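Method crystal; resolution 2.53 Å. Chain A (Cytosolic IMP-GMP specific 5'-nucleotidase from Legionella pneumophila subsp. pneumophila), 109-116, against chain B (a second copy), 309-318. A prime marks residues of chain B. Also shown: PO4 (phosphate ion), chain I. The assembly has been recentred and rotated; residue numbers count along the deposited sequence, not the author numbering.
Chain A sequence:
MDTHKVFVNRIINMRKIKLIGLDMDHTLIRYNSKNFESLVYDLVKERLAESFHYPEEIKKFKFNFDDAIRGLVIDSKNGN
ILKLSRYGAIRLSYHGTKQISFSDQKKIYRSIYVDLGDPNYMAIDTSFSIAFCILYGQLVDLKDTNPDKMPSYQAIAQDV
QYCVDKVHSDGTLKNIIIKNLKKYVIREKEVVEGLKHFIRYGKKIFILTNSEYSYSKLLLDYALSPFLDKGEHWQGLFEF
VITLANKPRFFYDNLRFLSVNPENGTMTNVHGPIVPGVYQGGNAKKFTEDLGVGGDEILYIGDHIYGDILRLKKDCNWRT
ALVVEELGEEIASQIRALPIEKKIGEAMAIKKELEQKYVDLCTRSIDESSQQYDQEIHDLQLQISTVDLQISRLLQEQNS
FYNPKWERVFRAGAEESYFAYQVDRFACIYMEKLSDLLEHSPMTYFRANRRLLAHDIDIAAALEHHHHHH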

# COMPACT_ATOMS: atom_id res chain seq x y z
N TYR A 109 3.13 19.87 15.07
CA TYR A 109 3.67 18.59 14.64
C TYR A 109 4.13 17.73 15.82
O TYR A 109 5.03 18.11 16.56
N ARG A 110 3.51 16.56 15.98
CA ARG A 110 3.85 15.65 17.07
C ARG A 110 5.35 15.36 17.01
O ARG A 110 6.09 15.61 17.97
N SER A 111 5.79 14.85 15.86
CA SER A 111 7.19 14.54 15.64
C SER A 111 7.78 15.62 14.76
O SER A 111 7.05 16.36 14.11
N ILE A 112 9.11 15.72 14.74
CA ILE A 112 9.77 16.72 13.91
C ILE A 112 9.96 16.15 12.49
O ILE A 112 10.34 16.86 11.56
N TYR A 113 9.67 14.86 12.34
CA TYR A 113 9.79 14.19 11.06
C TYR A 113 8.43 14.09 10.37
O TYR A 113 7.45 13.69 10.98
N VAL A 114 8.38 14.46 9.10
CA VAL A 114 7.14 14.37 8.36
C VAL A 114 7.25 13.21 7.38
O VAL A 114 8.36 12.85 6.98
N ASP A 115 6.12 12.62 7.02
CA ASP A 115 6.09 11.51 6.08
C ASP A 115 5.64 12.07 4.73
O ASP A 115 4.46 12.38 4.54
N LEU A 116 6.57 12.21 3.79
CA LEU A 116 6.24 12.74 2.47
C LEU A 116 5.43 11.72 1.67
O LEU A 116 5.09 11.96 0.52
N ILE B 309 12.77 2.55 10.33
CA ILE B 309 13.23 3.76 10.99
C ILE B 309 12.21 4.89 10.88
O ILE B 309 12.05 5.70 11.80
N LEU B 310 11.51 4.95 9.76
CA LEU B 310 10.52 5.99 9.51
C LEU B 310 9.30 5.90 10.44
O LEU B 310 8.99 6.86 11.15
N ARG B 311 8.62 4.76 10.42
CA ARG B 311 7.44 4.57 11.26
C ARG B 311 7.75 4.83 12.73
O ARG B 311 6.90 5.31 13.47
N LEU B 312 8.99 4.53 13.13
CA LEU B 312 9.41 4.72 14.50
C LEU B 312 9.76 6.17 14.85
O LEU B 312 9.32 6.68 15.88
N LYS B 313 10.55 6.83 14.01
CA LYS B 313 10.91 8.21 14.28
C LYS B 313 9.73 9.13 13.99
O LYS B 313 9.73 10.30 14.39
N LYS B 314 8.71 8.61 13.32
CA LYS B 314 7.53 9.41 12.98
C LYS B 314 6.51 9.49 14.11
O LYS B 314 5.92 10.55 14.35
N ASP B 315 6.31 8.39 14.82
CA ASP B 315 5.33 8.37 15.90
C ASP B 315 5.92 8.43 17.29
O ASP B 315 5.18 8.31 18.27
N CYS B 316 7.23 8.60 17.41
CA CYS B 316 7.81 8.65 18.74
C CYS B 316 8.22 10.06 19.14
O CYS B 316 7.52 10.71 19.92
N ASN B 317 9.35 10.50 18.61
CA ASN B 317 9.92 11.84 18.85
C ASN B 317 10.98 11.92 19.96
O ASN B 317 11.43 13.01 20.32
N TRP B 318 11.37 10.75 20.46
CA TRP B 318 12.43 10.64 21.47
C TRP B 318 13.76 10.70 20.71
O TRP B 318 13.83 10.28 19.55

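Residues 109–116 of chain A, which form no regular helix or strand, pass over the last turns of the chain B helix, burying 408 Å² in total. Tyr113 covers the most surface. Its CA-to-CB bond points toward chain B and chi1 is m (-67°), which lays one face of the ring over CB of Lys313′; Tyr113 CE1 lies 4.0 Å from Lys313′ CE. With its first three chi angles all m, Lys313′ curls alongside the ring, so that both side chains end at the same phosphate ion, probably from the crystallisation liquor: PO4 O4 accepts hydrogen bonds from Lys313′ NZ (2.6 Å) and Tyr113 OH (3.2 Å).

Lys314′ covers nearly as much, although its CA-to-CB bond points away. Its chain, t at chi1 and chi2 and p at chi3, runs past Asp115, with Lys314′ CD 3.9 Å from Asp115 CB. The salt bridge between Asp115 OD2 and Lys314′ NZ is long, 4.0 Å, and a water reinforces it, donating to Asp115 OD2 (2.9 Å) and accepting from Lys314′ NZ (2.8 Å). Leu310′ CD1 packs 3.7 Å from Asp115 OD2.

Ser111, chi1 t, supplies the direct hydrogen bond, from OG to Lys313′ O (2.8 Å), while Ser111 OG also accepts from Tyr113 N (3.3 Å). Beside it, Asn317′ CB approaches Ser111 CA at 4.1 Å.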

# COMPACT_ATOMS: atom_id res chain seq x y z
CB TYR A 109 4.86 18.80 13.70
CG TYR A 109 4.57 19.67 12.50
CD1 TYR A 109 4.81 21.04 12.54
CD2 TYR A 109 4.03 19.12 11.34
CE1 TYR A 109 4.53 21.85 11.44
CE2 TYR A 109 3.74 19.92 10.24
CZ TYR A 109 3.98 21.28 10.30
OH TYR A 109 3.66 22.09 9.23
CB ARG A 110 3.06 14.34 16.93
CG ARG A 110 2.46 13.82 18.25
CD ARG A 110 1.58 14.88 18.94
NE ARG A 110 0.48 15.34 18.08
CZ ARG A 110 0.10 16.61 17.96
NH1 ARG A 110 0.73 17.56 18.65
NH2 ARG A 110 -0.90 16.94 17.16
CB SER A 111 7.31 13.18 14.94
OG SER A 111 8.67 12.84 14.72
CB ILE A 112 11.13 17.12 14.52
CG1 ILE A 112 11.60 18.44 13.91
CG2 ILE A 112 12.17 16.03 14.28
CD1 ILE A 112 12.95 18.91 14.45
CB TYR A 113 10.35 12.76 11.24
CG TYR A 113 11.78 12.70 11.72
CD1 TYR A 113 12.08 12.75 13.08
CD2 TYR A 113 12.83 12.63 10.81
CE1 TYR A 113 13.40 12.73 13.52
CE2 TYR A 113 14.14 12.61 11.24
CZ TYR A 113 14.43 12.66 12.59
OH TYR A 113 15.75 12.65 13.00
CB VAL A 114 6.84 15.67 7.58
CG1 VAL A 114 6.65 16.82 8.55
CG2 VAL A 114 7.97 15.97 6.61
CB ASP A 115 5.10 10.44 6.55
CG ASP A 115 5.11 9.20 5.67
OD1 ASP A 115 5.50 9.30 4.48
OD2 ASP A 115 4.73 8.11 6.16
CB LEU A 116 7.52 13.13 1.72
CG LEU A 116 7.92 14.61 1.78
CD1 LEU A 116 7.59 15.21 3.13
CD2 LEU A 116 9.41 14.72 1.48
CB ILE B 309 14.57 4.23 10.38
CG1 ILE B 309 15.56 3.05 10.33
CG2 ILE B 309 15.16 5.36 11.21
CD1 ILE B 309 16.92 3.39 9.75
CB LEU B 310 10.07 5.93 8.04
CG LEU B 310 9.06 6.95 7.47
CD1 LEU B 310 7.63 6.46 7.72
CD2 LEU B 310 9.31 8.34 8.08
CB ARG B 311 6.90 3.15 11.08
CG ARG B 311 5.84 2.75 12.08
CD ARG B 311 5.19 1.44 11.67
NE ARG B 311 4.13 1.00 12.58
CZ ARG B 311 3.26 1.81 13.18
NH1 ARG B 311 3.31 3.12 12.98
NH2 ARG B 311 2.32 1.31 13.97
CB LEU B 312 10.60 3.81 14.80
CG LEU B 312 10.92 3.54 16.27
CD1 LEU B 312 11.84 2.34 16.36
CD2 LEU B 312 11.55 4.77 16.91
CB LYS B 313 12.12 8.65 13.42
CG LYS B 313 13.38 7.81 13.60
CD LYS B 313 14.02 7.95 14.98
CE LYS B 313 14.73 9.27 15.13
NZ LYS B 313 15.20 9.48 16.53
CB LYS B 314 6.84 8.83 11.74
CG LYS B 314 5.64 9.64 11.27
CD LYS B 314 4.83 8.93 10.18
CE LYS B 314 4.00 7.78 10.75
NZ LYS B 314 3.21 7.07 9.70
CB ASP B 315 4.47 7.11 15.80
CG ASP B 315 3.80 6.96 14.46
OD1 ASP B 315 3.37 5.83 14.15
OD2 ASP B 315 3.69 7.97 13.73
CB CYS B 316 9.00 7.71 18.83
SG CYS B 316 9.55 7.47 20.53
CB ASN B 317 8.83 12.92 19.04
CG ASN B 317 8.43 13.14 20.49
OD1 ASN B 317 7.74 14.11 20.81
ND2 ASN B 317 8.84 12.24 21.38
CB TRP B 318 12.40 9.27 22.15
CG TRP B 318 11.39 9.06 23.23
CD1 TRP B 318 10.35 9.88 23.59
CD2 TRP B 318 11.33 7.93 24.11
NE1 TRP B 318 9.65 9.32 24.63
CE2 TRP B 318 10.23 8.12 24.97
CE3 TRP B 318 12.10 6.77 24.25
CZ2 TRP B 318 9.88 7.20 25.96
CZ3 TRP B 318 11.75 5.85 25.23
CH2 TRP B 318 10.65 6.07 26.07
P PO4 I . 17.52 11.74 16.50
O1 PO4 I . 17.56 11.49 17.96
O2 PO4 I . 18.19 10.63 15.79
O3 PO4 I . 18.21 13.01 16.19
O4 PO4 I . 16.11 11.83 16.05
O HOH W 1 2.26 8.61 7.60